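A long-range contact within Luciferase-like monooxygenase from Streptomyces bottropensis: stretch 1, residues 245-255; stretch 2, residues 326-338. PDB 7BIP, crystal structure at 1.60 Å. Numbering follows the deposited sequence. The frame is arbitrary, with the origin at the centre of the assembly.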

ATOM      1  N   GLN A 245       3.634 -32.402  15.519  1.00 15.50           N
ATOM      2  CA  GLN A 245       3.055 -31.770  16.699  1.00 15.49           C
ATOM      3  C   GLN A 245       2.906 -30.267  16.505  1.00 19.22           C
ATOM      4  O   GLN A 245       1.815 -29.714  16.686  1.00 18.42           O
ATOM      5  CB  GLN A 245       3.893 -32.062  17.943  1.00 20.14           C
ATOM      6  CG  GLN A 245       3.264 -31.471  19.199  1.00 31.60           C
ATOM      7  CD  GLN A 245       4.224 -30.613  19.997  1.00 50.95           C
ATOM      8  OE1 GLN A 245       5.385 -30.979  20.197  1.00 63.26           O
ATOM      9  NE2 GLN A 245       3.748 -29.458  20.452  1.00 56.74           N
ATOM     10  N   LYS A 246       3.988 -29.589  16.114  1.00 16.35           N
ATOM     11  CA  LYS A 246       3.940 -28.135  16.002  1.00 20.42           C
ATOM     12  C   LYS A 246       3.215 -27.689  14.739  1.00 24.44           C
ATOM     13  O   LYS A 246       2.447 -26.723  14.777  1.00 24.88           O
ATOM     14  CB  LYS A 246       5.359 -27.556  16.070  1.00 18.10           C
ATOM     15  CG  LYS A 246       5.968 -27.691  17.464  1.00 20.31           C
ATOM     16  CD  LYS A 246       7.440 -27.311  17.514  1.00 24.74           C
ATOM     17  CE  LYS A 246       8.029 -27.554  18.895  1.00 32.06           C
ATOM     18  NZ  LYS A 246       7.251 -26.831  19.939  1.00 44.38           N
ATOM     19  N   GLY A 247       3.431 -28.375  13.615  1.00 20.78           N
ATOM     20  CA  GLY A 247       2.668 -28.066  12.417  1.00 20.02           C
ATOM     21  C   GLY A 247       1.202 -28.429  12.542  1.00 24.12           C
ATOM     22  O   GLY A 247       0.336 -27.734  11.997  1.00 26.80           O
ATOM     23  N   GLY A 248       0.903 -29.523  13.248  1.00 22.90           N
ATOM     24  CA  GLY A 248      -0.483 -29.879  13.492  1.00 22.97           C
ATOM     25  C   GLY A 248      -1.197 -28.856  14.353  1.00 25.90           C
ATOM     26  O   GLY A 248      -2.357 -28.528  14.100  1.00 27.18           O
ATOM     27  N   GLN A 249      -0.517 -28.339  15.385  1.00 23.73           N
ATOM     28  CA  GLN A 249      -1.095 -27.264  16.189  1.00 29.94           C
ATOM     29  C   GLN A 249      -1.365 -26.032  15.341  1.00 29.14           C
ATOM     30  O   GLN A 249      -2.427 -25.406  15.455  1.00 30.48           O
ATOM     31  CB  GLN A 249      -0.165 -26.899  17.343  1.00 30.58           C
ATOM     32  CG  GLN A 249      -0.089 -27.915  18.447  1.00 44.37           C
ATOM     33  CD  GLN A 249       0.960 -27.549  19.479  1.00 54.87           C
ATOM     34  OE1 GLN A 249       1.624 -26.516  19.367  1.00 58.81           O
ATOM     35  NE2 GLN A 249       1.111 -28.392  20.493  1.00 57.49           N
ATOM     36  N   ALA A 250      -0.417 -25.673  14.478  1.00 22.59           N
ATOM     37  CA  ALA A 250      -0.592 -24.516  13.609  1.00 25.00           C
ATOM     38  C   ALA A 250      -1.804 -24.690  12.703  1.00 33.52           C
ATOM     39  O   ALA A 250      -2.646 -23.789  12.593  1.00 29.89           O
ATOM     40  CB  ALA A 250       0.673 -24.288  12.781  1.00 29.95           C
ATOM     41  N   SER A 251      -1.909 -25.849  12.046  1.00 29.71           N
ATOM     42  CA  SER A 251      -3.056 -26.112  11.181  1.00 31.18           C
ATOM     43  C   SER A 251      -4.351 -26.115  11.978  1.00 31.10           C
ATOM     44  O   SER A 251      -5.396 -25.673  11.484  1.00 36.89           O
ATOM     45  CB  SER A 251      -2.870 -27.441  10.445  1.00 33.23           C
ATOM     46  OG  SER A 251      -1.886 -27.320   9.427  1.00 45.14           O
ATOM     47  N   GLU A 252      -4.298 -26.597  13.221  1.00 26.43           N
ATOM     48  CA  GLU A 252      -5.465 -26.547  14.094  1.00 30.54           C
ATOM     49  C   GLU A 252      -5.863 -25.110  14.394  1.00 33.53           C
ATOM     50  O   GLU A 252      -7.049 -24.756  14.346  1.00 32.80           O
ATOM     51  CB  GLU A 252      -5.173 -27.298  15.390  1.00 39.66           C
ATOM     52  CG  GLU A 252      -6.401 -27.643  16.218  1.00 55.15           C
ATOM     53  CD  GLU A 252      -6.130 -27.565  17.711  1.00 66.47           C
ATOM     54  OE1 GLU A 252      -6.957 -28.073  18.498  1.00 69.19           O
ATOM     55  OE2 GLU A 252      -5.088 -26.992  18.098  1.00 70.72           O
ATOM     56  N   ARG A 253      -4.879 -24.270  14.731  1.00 28.82           N
ATOM     57  CA  ARG A 253      -5.155 -22.875  15.063  1.00 32.16           C
ATOM     58  C   ARG A 253      -5.762 -22.135  13.879  1.00 28.72           C
ATOM     59  O   ARG A 253      -6.711 -21.361  14.042  1.00 33.28           O
ATOM     60  CB  ARG A 253      -3.871 -22.185  15.524  1.00 41.91           C
ATOM     61  CG  ARG A 253      -3.956 -20.667  15.570  1.00 48.68           C
ATOM     62  CD  ARG A 253      -4.704 -20.216  16.807  1.00 55.51           C
ATOM     63  NE  ARG A 253      -4.921 -18.772  16.842  1.00 53.64           N
ATOM     64  CZ  ARG A 253      -6.030 -18.176  16.417  1.00 46.54           C
ATOM     65  NH1 ARG A 253      -7.022 -18.900  15.909  1.00 42.98           N
ATOM     66  NH2 ARG A 253      -6.149 -16.857  16.496  1.00 36.06           N
ATOM     67  N   ALA A 254      -5.225 -22.360  12.680  1.00 27.42           N
ATOM     68  CA  ALA A 254      -5.769 -21.711  11.494  1.00 28.27           C
ATOM     69  C   ALA A 254      -7.181 -22.200  11.200  1.00 33.32           C
ATOM     70  O   ALA A 254      -8.056 -21.404  10.836  1.00 30.63           O
ATOM     71  CB  ALA A 254      -4.849 -21.958  10.297  1.00 32.83           C
ATOM     72  N   ASN A 255      -7.418 -23.507  11.352  1.00 27.65           N
ATOM     73  CA  ASN A 255      -8.751 -24.061  11.144  1.00 34.50           C
ATOM     74  C   ASN A 255      -9.759 -23.446  12.102  1.00 28.73           C
ATOM     75  O   ASN A 255     -10.896 -23.147  11.715  1.00 33.85           O
ATOM     76  CB  ASN A 255      -8.721 -25.582  11.314  1.00 35.96           C
ATOM     77  CG  ASN A 255      -8.333 -26.299  10.040  1.00 48.40           C
ATOM     78  OD1 ASN A 255      -7.959 -25.670   9.052  1.00 55.95           O
ATOM     79  ND2 ASN A 255      -8.425 -27.624  10.053  1.00 54.50           N
ATOM     80  N   ILE A 326       3.567 -19.493   8.443  1.00 13.29           N
ATOM     81  CA  ILE A 326       3.288 -18.848   9.723  1.00 13.35           C
ATOM     82  C   ILE A 326       1.902 -19.245  10.207  1.00 20.05           C
ATOM     83  O   ILE A 326       1.028 -19.619   9.419  1.00 22.44           O
ATOM     84  CB  ILE A 326       3.417 -17.310   9.635  1.00 14.78           C
ATOM     85  CG1 ILE A 326       2.395 -16.747   8.647  1.00 16.84           C
ATOM     86  CG2 ILE A 326       4.833 -16.930   9.229  1.00 14.93           C
ATOM     87  CD1 ILE A 326       2.311 -15.248   8.625  1.00 15.67           C
ATOM     88  N   SER A 327       1.711 -19.180  11.523  1.00 23.49           N
ATOM     89  CA  SER A 327       0.399 -19.467  12.102  1.00 32.28           C
ATOM     90  C   SER A 327       0.371 -19.211  13.600  1.00 36.63           C
ATOM     91  O   SER A 327       1.154 -19.797  14.354  1.00 40.08           O
ATOM     92  CB  SER A 327      -0.033 -20.912  11.838  1.00 29.18           C
ATOM     93  OG  SER A 327      -1.346 -21.123  12.346  1.00 37.78           O
ATOM     94  N   GLY A 328      -0.544 -18.349  14.034  1.00 36.41           N
ATOM     95  CA  GLY A 328      -0.739 -18.138  15.453  1.00 32.62           C
ATOM     96  C   GLY A 328       0.499 -17.558  16.090  1.00 35.82           C
ATOM     97  O   GLY A 328       1.169 -16.682  15.534  1.00 33.36           O
ATOM     98  N   ALA A 329       0.815 -18.059  17.279  1.00 37.17           N
ATOM     99  CA  ALA A 329       1.999 -17.643  18.007  1.00 35.57           C
ATOM    100  C   ALA A 329       3.224 -18.475  17.652  1.00 34.70           C
ATOM    101  O   ALA A 329       4.188 -18.486  18.426  1.00 41.36           O
ATOM    102  CB  ALA A 329       1.739 -17.705  19.516  1.00 32.43           C
ATOM    103  N   MET A 330       3.203 -19.182  16.514  1.00 32.06           N
ATOM    104  CA  MET A 330       4.360 -19.951  16.070  1.00 24.25           C
ATOM    105  C   MET A 330       5.592 -19.055  16.065  1.00 20.04           C
ATOM    106  O   MET A 330       5.585 -18.007  15.397  1.00 25.39           O
ATOM    107  CB  MET A 330       4.159 -20.542  14.674  1.00 20.41           C
ATOM    108  CG  MET A 330       5.457 -21.119  14.072  1.00 23.30           C
ATOM    109  SD  MET A 330       5.330 -21.758  12.386  0.96 22.43           S
ATOM    110  CE  MET A 330       3.795 -22.671  12.520  1.00 20.13           C
ATOM    111  N   PRO A 331       6.639 -19.406  16.809  1.00 20.71           N
ATOM    112  CA  PRO A 331       7.838 -18.569  16.844  1.00 23.62           C
ATOM    113  C   PRO A 331       8.378 -18.336  15.446  1.00 24.22           C
ATOM    114  O   PRO A 331       8.333 -19.222  14.585  1.00 16.24           O
ATOM    115  CB  PRO A 331       8.820 -19.390  17.691  1.00 28.03           C
ATOM    116  CG  PRO A 331       7.959 -20.261  18.539  1.00 24.96           C
ATOM    117  CD  PRO A 331       6.709 -20.539  17.752  1.00 22.52           C
ATOM    118  N   PHE A 332       8.883 -17.119  15.231  1.00 17.63           N
ATOM    119  CA  PHE A 332       9.593 -16.816  13.999  1.00 16.51           C
ATOM    120  C   PHE A 332      10.664 -17.866  13.719  1.00 14.13           C
ATOM    121  O   PHE A 332      10.851 -18.282  12.572  1.00 16.32           O
ATOM    122  CB  PHE A 332      10.208 -15.413  14.085  1.00 17.96           C
ATOM    123  CG  PHE A 332      11.326 -15.184  13.111  1.00 15.57           C
ATOM    124  CD1 PHE A 332      11.056 -14.744  11.822  1.00 15.70           C
ATOM    125  CD2 PHE A 332      12.646 -15.419  13.474  1.00 17.90           C
ATOM    126  CE1 PHE A 332      12.084 -14.546  10.920  1.00 18.91           C
ATOM    127  CE2 PHE A 332      13.678 -15.237  12.569  1.00 18.20           C
ATOM    128  CZ  PHE A 332      13.399 -14.796  11.293  1.00 17.57           C
ATOM    129  N   GLU A 333      11.371 -18.318  14.763  1.00 15.26           N
ATOM    130  CA  GLU A 333      12.489 -19.234  14.546  1.00 21.01           C
ATOM    131  C   GLU A 333      12.024 -20.545  13.918  1.00 15.19           C
ATOM    132  O   GLU A 333      12.790 -21.190  13.187  1.00 17.50           O
ATOM    133  CB  GLU A 333      13.216 -19.499  15.872  1.00 23.65           C
ATOM    134  CG  GLU A 333      13.952 -18.290  16.449  1.00 32.61           C
ATOM    135  CD  GLU A 333      13.020 -17.243  17.064  1.00 41.74           C
ATOM    136  OE1 GLU A 333      11.828 -17.544  17.303  1.00 42.85           O
ATOM    137  OE2 GLU A 333      13.492 -16.112  17.309  1.00 47.63           O
ATOM    138  N   GLU A 334      10.780 -20.947  14.187  1.00 15.86           N
ATOM    139  CA  GLU A 334      10.233 -22.172  13.612  1.00 16.93           C
ATOM    140  C   GLU A 334       9.845 -21.966  12.154  1.00 15.14           C
ATOM    141  O   GLU A 334      10.086 -22.841  11.314  1.00 14.98           O
ATOM    142  CB  GLU A 334       9.034 -22.650  14.440  1.00 15.86           C
ATOM    143  CG  GLU A 334       9.472 -23.331  15.747  1.00 18.47           C
ATOM    144  CD  GLU A 334       8.326 -23.692  16.676  1.00 25.93           C
ATOM    145  OE1 GLU A 334       7.231 -24.052  16.193  1.00 21.78           O
ATOM    146  OE2 GLU A 334       8.530 -23.607  17.907  1.00 31.81           O
ATOM    147  N   SER A 335       9.254 -20.812  11.830  1.00 12.84           N
ATOM    148  CA  SER A 335       9.018 -20.497  10.424  1.00 16.29           C
ATOM    149  C   SER A 335      10.333 -20.441   9.648  1.00 15.52           C
ATOM    150  O   SER A 335      10.438 -20.948   8.523  1.00 13.94           O
ATOM    151  CB  SER A 335       8.287 -19.162  10.308  1.00 13.91           C
ATOM    152  OG  SER A 335       7.062 -19.205  11.032  1.00 15.13           O
ATOM    153  N   ALA A 336      11.351 -19.834  10.241  1.00 11.50           N
ATOM    154  CA  ALA A 336      12.638 -19.718   9.568  1.00 14.84           C
ATOM    155  C   ALA A 336      13.301 -21.083   9.404  1.00 12.81           C
ATOM    156  O   ALA A 336      13.916 -21.359   8.367  1.00 15.08           O
ATOM    157  CB  ALA A 336      13.540 -18.766  10.356  1.00 16.51           C
ATOM    158  N   ARG A 337      13.170 -21.952  10.413  1.00 14.96           N
ATOM    159  CA  ARG A 337      13.706 -23.310  10.306  1.00 14.81           C
ATOM    160  C   ARG A 337      13.049 -24.065   9.160  1.00 15.53           C
ATOM    161  O   ARG A 337      13.732 -24.745   8.383  1.00 14.64           O
ATOM    162  CB  ARG A 337      13.512 -24.070  11.623  1.00 14.65           C
ATOM    163  CG  ARG A 337      13.897 -25.549  11.518  1.00 15.23           C
ATOM    164  CD  ARG A 337      13.814 -26.251  12.876  1.00 16.27           C
ATOM    165  NE  ARG A 337      12.443 -26.369  13.335  1.00 18.63           N
ATOM    166  CZ  ARG A 337      12.089 -26.988  14.454  1.00 17.22           C
ATOM    167  NH1 ARG A 337      13.029 -27.528  15.238  1.00 18.59           N
ATOM    168  NH2 ARG A 337      10.813 -27.051  14.795  1.00 18.73           N
ATOM    169  N   THR A 338      11.720 -23.948   9.035  1.00 12.43           N
ATOM    170  CA  THR A 338      11.015 -24.576   7.924  1.00 13.91           C
ATOM    171  C   THR A 338      11.598 -24.122   6.599  1.00 12.94           C
ATOM    172  O   THR A 338      11.872 -24.939   5.712  1.00 16.84           O
ATOM    173  CB  THR A 338       9.521 -24.234   7.983  1.00 12.76           C
ATOM    174  OG1 THR A 338       8.912 -24.898   9.095  1.00 12.15           O
ATOM    175  CG2 THR A 338       8.809 -24.667   6.695  1.00 14.32           C
TER

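The contact is a small, mostly van der Waals packing of one face of a helix against a tight turn and the first part of the helix that follows it, pinned by a single hydrogen bond and burying 295 Å² in all. Lys 246, Ala 250 and Arg 253, spaced three to four residues apart along the helix that runs through residues 245-255, all direct their CA-to-CB bonds toward the other stretch.

At the centre, the backbones of Ala 250 and Ser 327 approach to 5.4 Å between their CA atoms, and the CB of Ala 250 lies 3.6 Å from the CB of Ser 327. Both side chains are small, which suits so close an approach. With chi1 in the t rotamer, Ser 327 donates from OG to the carbonyl O of Ala 250 over 3.0 Å. That carbonyl also accepts the helical hydrogen bond from Ala 254 N (2.9 Å to Ala 250 O), so the serine joins an oxygen already engaged within its helix.

Ser 327 opens a type II' turn closed by the hydrogen bond from Met 330 N to Ser 327 O, 3.0 Å. Gly 328, within the turn, has a positive phi of 63°, which favours glycine, and its CA packs 4.1 Å from Arg 253 CG. A CB here would point toward the helix and sit only 3.1 Å from that CG. At the end of the turn, Met 330 extends through t chi1 and t chi2 to bring CE within 3.5 Å of Ala 250 CB, an apolar contact with the methyl group.

Beyond Pro 331, the N-cap residue, Glu 334 reaches Lys 246, placing OE1 3.5 Å from the lysine CD. The charges lie farther apart, with Lys 246 NZ 4.0 Å from Glu 334 OE2, beyond a salt bridge, so the lysine methylenes lie against the glutamate carboxylate, with a looser electrostatic attraction between the charges.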